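Local coordinates for mitochondrial RNA-binding protein 2 (Trypanosoma brucei, PDB 2GIA) that probably binds guide RNA and mRNA together with its partner MRP1, acting as a matchmaker of RNA strands in mitochondrial RNA editing, at residues Q41-D53 with V166-F179. Residues are numbered along the deposited sequence; the frame is centred on the assembly and turned at random.
Sequences QLPPAFDVVHWND and VEFDVAESLMLQRF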
loop_
_atom_site.group_PDB
_atom_site.type_symbol
_atom_site.label_atom_id
_atom_site.label_comp_id
_atom_site.label_asym_id
_atom_site.label_seq_id
_atom_site.Cartn_x
_atom_site.Cartn_y
_atom_site.Cartn_z
ATOM N N GLN D 41 -9.498 -8.103 18.651
ATOM C CA GLN D 41 -9.610 -9.556 18.819
ATOM C C GLN D 41 -10.312 -10.277 17.658
ATOM O O GLN D 41 -9.889 -11.358 17.241
ATOM C CB GLN D 41 -10.385 -9.876 20.118
ATOM C CG GLN D 41 -9.719 -9.428 21.422
ATOM C CD GLN D 41 -10.661 -9.500 22.639
ATOM O OE1 GLN D 41 -11.349 -10.511 22.867
ATOM N NE2 GLN D 41 -10.686 -8.425 23.430
ATOM N N LEU D 42 -11.390 -9.690 17.142
ATOM C CA LEU D 42 -12.139 -10.346 16.076
ATOM C C LEU D 42 -11.349 -10.364 14.769
ATOM O O LEU D 42 -10.371 -9.616 14.592
ATOM C CB LEU D 42 -13.499 -9.652 15.867
ATOM C CG LEU D 42 -14.663 -9.941 16.847
ATOM C CD1 LEU D 42 -15.493 -11.127 16.374
ATOM C CD2 LEU D 42 -14.107 -10.215 18.254
ATOM N N PRO D 43 -11.749 -11.241 13.847
ATOM C CA PRO D 43 -11.086 -11.363 12.549
ATOM C C PRO D 43 -11.162 -10.082 11.705
ATOM O O PRO D 43 -12.172 -9.375 11.716
ATOM C CB PRO D 43 -11.879 -12.473 11.867
ATOM C CG PRO D 43 -12.340 -13.342 13.041
ATOM C CD PRO D 43 -12.759 -12.308 14.034
ATOM N N PRO D 44 -10.081 -9.769 10.975
ATOM C CA PRO D 44 -10.129 -8.571 10.120
ATOM C C PRO D 44 -11.294 -8.860 9.152
ATOM O O PRO D 44 -11.450 -9.999 8.694
ATOM C CB PRO D 44 -8.787 -8.615 9.397
ATOM C CG PRO D 44 -7.875 -9.150 10.466
ATOM C CD PRO D 44 -8.712 -10.294 11.109
ATOM N N ALA D 45 -12.085 -7.860 8.792
ATOM C CA ALA D 45 -13.253 -8.149 7.934
ATOM C C ALA D 45 -13.912 -6.890 7.397
ATOM O O ALA D 45 -13.616 -5.777 7.814
ATOM C CB ALA D 45 -14.324 -8.882 8.806
ATOM N N PHE D 46 -14.804 -7.071 6.447
ATOM C CA PHE D 46 -15.650 -5.949 6.013
ATOM C C PHE D 46 -17.012 -6.571 5.688
ATOM O O PHE D 46 -17.100 -7.770 5.466
ATOM C CB PHE D 46 -15.117 -5.152 4.815
ATOM C CG PHE D 46 -15.072 -5.905 3.517
ATOM C CD1 PHE D 46 -16.071 -5.716 2.557
ATOM C CD2 PHE D 46 -14.002 -6.777 3.232
ATOM C CE1 PHE D 46 -16.023 -6.379 1.322
ATOM C CE2 PHE D 46 -13.947 -7.446 1.982
ATOM C CZ PHE D 46 -14.961 -7.244 1.036
ATOM N N ASP D 47 -18.073 -5.768 5.678
ATOM C CA ASP D 47 -19.410 -6.309 5.403
ATOM C C ASP D 47 -19.922 -5.828 4.073
ATOM O O ASP D 47 -19.675 -4.654 3.713
ATOM C CB ASP D 47 -20.384 -5.827 6.475
ATOM C CG ASP D 47 -19.906 -6.106 7.859
ATOM O OD1 ASP D 47 -19.423 -7.229 8.099
ATOM O OD2 ASP D 47 -20.016 -5.204 8.726
ATOM N N VAL D 48 -20.639 -6.689 3.343
ATOM C CA VAL D 48 -21.245 -6.288 2.073
ATOM C C VAL D 48 -22.729 -6.375 2.473
ATOM O O VAL D 48 -23.284 -7.461 2.634
ATOM C CB VAL D 48 -20.917 -7.261 0.916
ATOM C CG1 VAL D 48 -21.761 -6.887 -0.362
ATOM C CG2 VAL D 48 -19.414 -7.151 0.546
ATOM N N VAL D 49 -23.348 -5.211 2.658
ATOM C CA VAL D 49 -24.711 -5.130 3.158
ATOM C C VAL D 49 -25.747 -4.859 2.077
ATOM O O VAL D 49 -25.674 -3.856 1.370
ATOM C CB VAL D 49 -24.782 -4.042 4.248
ATOM C CG1 VAL D 49 -26.102 -4.137 5.015
ATOM C CG2 VAL D 49 -23.587 -4.169 5.201
ATOM N N HIS D 50 -26.711 -5.761 1.955
ATOM C CA HIS D 50 -27.767 -5.620 0.952
ATOM C C HIS D 50 -29.158 -5.842 1.581
ATOM O O HIS D 50 -29.890 -6.767 1.208
ATOM C CB HIS D 50 -27.541 -6.613 -0.196
ATOM C CG HIS D 50 -26.253 -6.402 -0.940
ATOM N ND1 HIS D 50 -25.662 -5.158 -1.083
ATOM C CD2 HIS D 50 -25.486 -7.262 -1.652
ATOM C CE1 HIS D 50 -24.598 -5.263 -1.858
ATOM N NE2 HIS D 50 -24.467 -6.530 -2.220
ATOM N N TRP D 51 -29.476 -5.004 2.564
ATOM C CA TRP D 51 -30.746 -5.046 3.284
ATOM C C TRP D 51 -31.908 -4.674 2.372
ATOM O O TRP D 51 -31.758 -3.922 1.409
ATOM C CB TRP D 51 -30.738 -4.040 4.426
ATOM C CG TRP D 51 -29.775 -4.290 5.525
ATOM C CD1 TRP D 51 -29.108 -3.345 6.242
ATOM C CD2 TRP D 51 -29.454 -5.545 6.119
ATOM N NE1 TRP D 51 -28.396 -3.931 7.256
ATOM C CE2 TRP D 51 -28.587 -5.284 7.204
ATOM C CE3 TRP D 51 -29.813 -6.867 5.844
ATOM C CZ2 TRP D 51 -28.070 -6.298 8.018
ATOM C CZ3 TRP D 51 -29.301 -7.879 6.654
ATOM C CH2 TRP D 51 -28.438 -7.583 7.730
ATOM N N ASN D 52 -33.081 -5.186 2.711
ATOM C CA ASN D 52 -34.279 -4.889 1.954
ATOM C C ASN D 52 -35.481 -5.134 2.848
ATOM O O ASN D 52 -35.971 -6.253 2.915
ATOM C CB ASN D 52 -34.371 -5.775 0.715
ATOM C CG ASN D 52 -35.607 -5.471 -0.117
ATOM O OD1 ASN D 52 -35.836 -4.330 -0.510
ATOM N ND2 ASN D 52 -36.408 -6.493 -0.386
ATOM N N ASP D 53 -35.930 -4.100 3.555
ATOM C CA ASP D 53 -37.095 -4.236 4.433
ATOM C C ASP D 53 -38.319 -4.438 3.550
ATOM O O ASP D 53 -39.174 -5.277 3.844
ATOM C CB ASP D 53 -37.309 -2.981 5.293
ATOM C CG ASP D 53 -36.167 -2.721 6.257
ATOM O OD1 ASP D 53 -35.634 -3.683 6.858
ATOM O OD2 ASP D 53 -35.815 -1.539 6.420
ATOM N N VAL D 166 -24.029 -12.778 -4.648
ATOM C CA VAL D 166 -23.736 -11.491 -4.016
ATOM C C VAL D 166 -23.096 -10.610 -5.086
ATOM O O VAL D 166 -22.075 -10.977 -5.660
ATOM C CB VAL D 166 -22.771 -11.623 -2.808
ATOM C CG1 VAL D 166 -22.419 -10.227 -2.257
ATOM C CG2 VAL D 166 -23.436 -12.435 -1.696
ATOM N N GLU D 167 -23.728 -9.477 -5.373
ATOM C CA GLU D 167 -23.233 -8.527 -6.351
ATOM C C GLU D 167 -22.278 -7.562 -5.621
ATOM O O GLU D 167 -22.544 -7.137 -4.494
ATOM C CB GLU D 167 -24.385 -7.685 -6.942
ATOM C CG GLU D 167 -25.432 -8.457 -7.776
ATOM C CD GLU D 167 -24.815 -9.246 -8.915
ATOM O OE1 GLU D 167 -23.685 -8.924 -9.360
ATOM O OE2 GLU D 167 -25.462 -10.196 -9.380
ATOM N N PHE D 168 -21.181 -7.221 -6.269
ATOM C CA PHE D 168 -20.230 -6.284 -5.700
ATOM C C PHE D 168 -20.224 -5.064 -6.614
ATOM O O PHE D 168 -19.789 -5.183 -7.762
ATOM C CB PHE D 168 -18.817 -6.889 -5.693
ATOM C CG PHE D 168 -18.603 -7.933 -4.633
ATOM C CD1 PHE D 168 -17.833 -7.645 -3.496
ATOM C CD2 PHE D 168 -19.181 -9.202 -4.762
ATOM C CE1 PHE D 168 -17.646 -8.619 -2.504
ATOM C CE2 PHE D 168 -19.008 -10.187 -3.778
ATOM C CZ PHE D 168 -18.240 -9.903 -2.648
ATOM N N ASP D 169 -20.704 -3.920 -6.143
ATOM C CA ASP D 169 -20.648 -2.715 -6.978
ATOM C C ASP D 169 -19.207 -2.148 -6.975
ATOM O O ASP D 169 -18.282 -2.794 -6.484
ATOM C CB ASP D 169 -21.693 -1.656 -6.536
ATOM C CG ASP D 169 -21.385 -1.005 -5.180
ATOM O OD1 ASP D 169 -20.266 -1.152 -4.646
ATOM O OD2 ASP D 169 -22.284 -0.315 -4.643
ATOM N N VAL D 170 -19.007 -0.977 -7.563
ATOM C CA VAL D 170 -17.669 -0.406 -7.661
ATOM C C VAL D 170 -16.968 -0.266 -6.321
ATOM O O VAL D 170 -15.784 -0.568 -6.223
ATOM C CB VAL D 170 -17.681 0.963 -8.329
ATOM C CG1 VAL D 170 -16.278 1.547 -8.358
ATOM C CG2 VAL D 170 -18.203 0.824 -9.722
ATOM N N ALA D 171 -17.682 0.216 -5.318
ATOM C CA ALA D 171 -17.102 0.385 -3.980
ATOM C C ALA D 171 -16.805 -0.954 -3.322
ATOM O O ALA D 171 -15.737 -1.153 -2.771
ATOM C CB ALA D 171 -18.046 1.203 -3.082
ATOM N N GLU D 172 -17.770 -1.861 -3.349
ATOM C CA GLU D 172 -17.607 -3.176 -2.716
ATOM C C GLU D 172 -16.495 -4.010 -3.335
ATOM O O GLU D 172 -15.810 -4.769 -2.626
ATOM C CB GLU D 172 -18.964 -3.928 -2.769
ATOM C CG GLU D 172 -20.028 -3.149 -1.989
ATOM C CD GLU D 172 -21.504 -3.546 -2.328
ATOM O OE1 GLU D 172 -21.767 -4.060 -3.436
ATOM O OE2 GLU D 172 -22.383 -3.318 -1.472
ATOM N N SER D 173 -16.306 -3.874 -4.645
ATOM C CA SER D 173 -15.276 -4.603 -5.349
ATOM C C SER D 173 -13.911 -4.038 -4.947
ATOM O O SER D 173 -12.952 -4.784 -4.750
ATOM C CB SER D 173 -15.459 -4.436 -6.858
ATOM O OG SER D 173 -16.667 -5.054 -7.260
ATOM N N LEU D 174 -13.832 -2.709 -4.856
ATOM C CA LEU D 174 -12.581 -2.053 -4.440
ATOM C C LEU D 174 -12.278 -2.513 -3.016
ATOM O O LEU D 174 -11.143 -2.824 -2.683
ATOM C CB LEU D 174 -12.778 -0.526 -4.480
ATOM C CG LEU D 174 -11.570 0.351 -4.158
ATOM C CD1 LEU D 174 -10.362 -0.141 -4.950
ATOM C CD2 LEU D 174 -11.889 1.819 -4.547
ATOM N N MET D 175 -13.301 -2.559 -2.163
ATOM C CA MET D 175 -13.095 -3.028 -0.803
ATOM C C MET D 175 -12.549 -4.442 -0.784
ATOM O O MET D 175 -11.642 -4.735 -0.025
ATOM C CB MET D 175 -14.393 -2.998 0.003
ATOM C CG MET D 175 -14.852 -1.595 0.347
ATOM S SD MET D 175 -16.523 -1.568 1.099
ATOM C CE MET D 175 -16.012 -2.234 2.601
ATOM N N LEU D 176 -13.097 -5.320 -1.624
ATOM C CA LEU D 176 -12.611 -6.700 -1.655
ATOM C C LEU D 176 -11.165 -6.738 -2.181
ATOM O O LEU D 176 -10.350 -7.491 -1.665
ATOM C CB LEU D 176 -13.538 -7.570 -2.541
ATOM C CG LEU D 176 -13.136 -9.051 -2.660
ATOM C CD1 LEU D 176 -13.261 -9.749 -1.292
ATOM C CD2 LEU D 176 -14.020 -9.729 -3.716
ATOM N N GLN D 177 -10.839 -5.927 -3.195
ATOM C CA GLN D 177 -9.474 -5.951 -3.716
ATOM C C GLN D 177 -8.472 -5.491 -2.634
ATOM O O GLN D 177 -7.404 -6.084 -2.489
ATOM C CB GLN D 177 -9.373 -5.076 -5.002
ATOM C CG GLN D 177 -8.079 -5.295 -5.917
ATOM C CD GLN D 177 -6.782 -4.668 -5.354
ATOM O OE1 GLN D 177 -6.836 -3.703 -4.602
ATOM N NE2 GLN D 177 -5.605 -5.203 -5.758
ATOM N N ARG D 178 -8.805 -4.439 -1.875
ATOM C CA ARG D 178 -7.866 -3.973 -0.820
ATOM C C ARG D 178 -7.795 -4.986 0.322
ATOM O O ARG D 178 -6.730 -5.221 0.905
ATOM C CB ARG D 178 -8.287 -2.590 -0.275
ATOM C CG ARG D 178 -8.303 -1.474 -1.361
ATOM C CD ARG D 178 -7.063 -1.563 -2.295
ATOM N NE ARG D 178 -5.760 -1.416 -1.604
ATOM C CZ ARG D 178 -4.577 -1.758 -2.136
ATOM N NH1 ARG D 178 -4.514 -2.287 -3.366
ATOM N NH2 ARG D 178 -3.440 -1.496 -1.480
ATOM N N PHE D 179 -8.943 -5.559 0.670
ATOM C CA PHE D 179 -8.984 -6.549 1.735
ATOM C C PHE D 179 -8.095 -7.750 1.389
ATOM O O PHE D 179 -7.275 -8.165 2.205
ATOM C CB PHE D 179 -10.426 -7.037 1.966
ATOM C CG PHE D 179 -10.524 -8.108 3.041
ATOM C CD1 PHE D 179 -10.506 -9.460 2.695
ATOM C CD2 PHE D 179 -10.637 -7.762 4.378
ATOM C CE1 PHE D 179 -10.612 -10.442 3.675
ATOM C CE2 PHE D 179 -10.749 -8.732 5.385
ATOM C CZ PHE D 179 -10.740 -10.084 5.031
HETATM O O HOH W 1 -22.097 -2.816 1.142
#
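Strand 45-50 runs nearly antiparallel to helix 170-179, at 162° and 9.7 Å between axes, and turns Phe-46, Val-48 and His-50 toward the helix and strand 166-168. The Phe-46 ring takes Met-175 CB over one face, while Met-175 CE, bent back at chi3, reaches Phe-46 CD1 at 3.5 Å. The CD2-CE2 edge of Phe-46 is directed at the face of Phe-179 in an offset edge-to-face pair, centroids 5.3 Å apart and planes at 62°; Leu-176 CD1 meets the Phe-46 edge at CZ. Val-48 spreads its methyls, CG2 to Phe-168 CE1 (3.8 Å) and CG1 to Val-166 and the Glu-172 carboxylate. His-50 NE2 donates in its ring plane to Glu-167 O, fairly straight (3.0 Å, 159°). His-50 CE1 lies 3.0 Å from Glu-172 OE2. A water bridges that oxygen to Val-49 N; Glu-172 OE1 accepts from Asp-169 N in a capping box completed by Glu-172 N to Asp-169 OD1. The helix packs on the outermost strand, within this chain, of a four-stranded antiparallel sheet; Ala-45 bonds through its backbone to an MRP1 chain, whose Phe-147 and Phe-149 meet Phe-179. Buried Glu-172 has OE1 held by one backbone N-H and OE2 by a water, which would probably favour its ionised form.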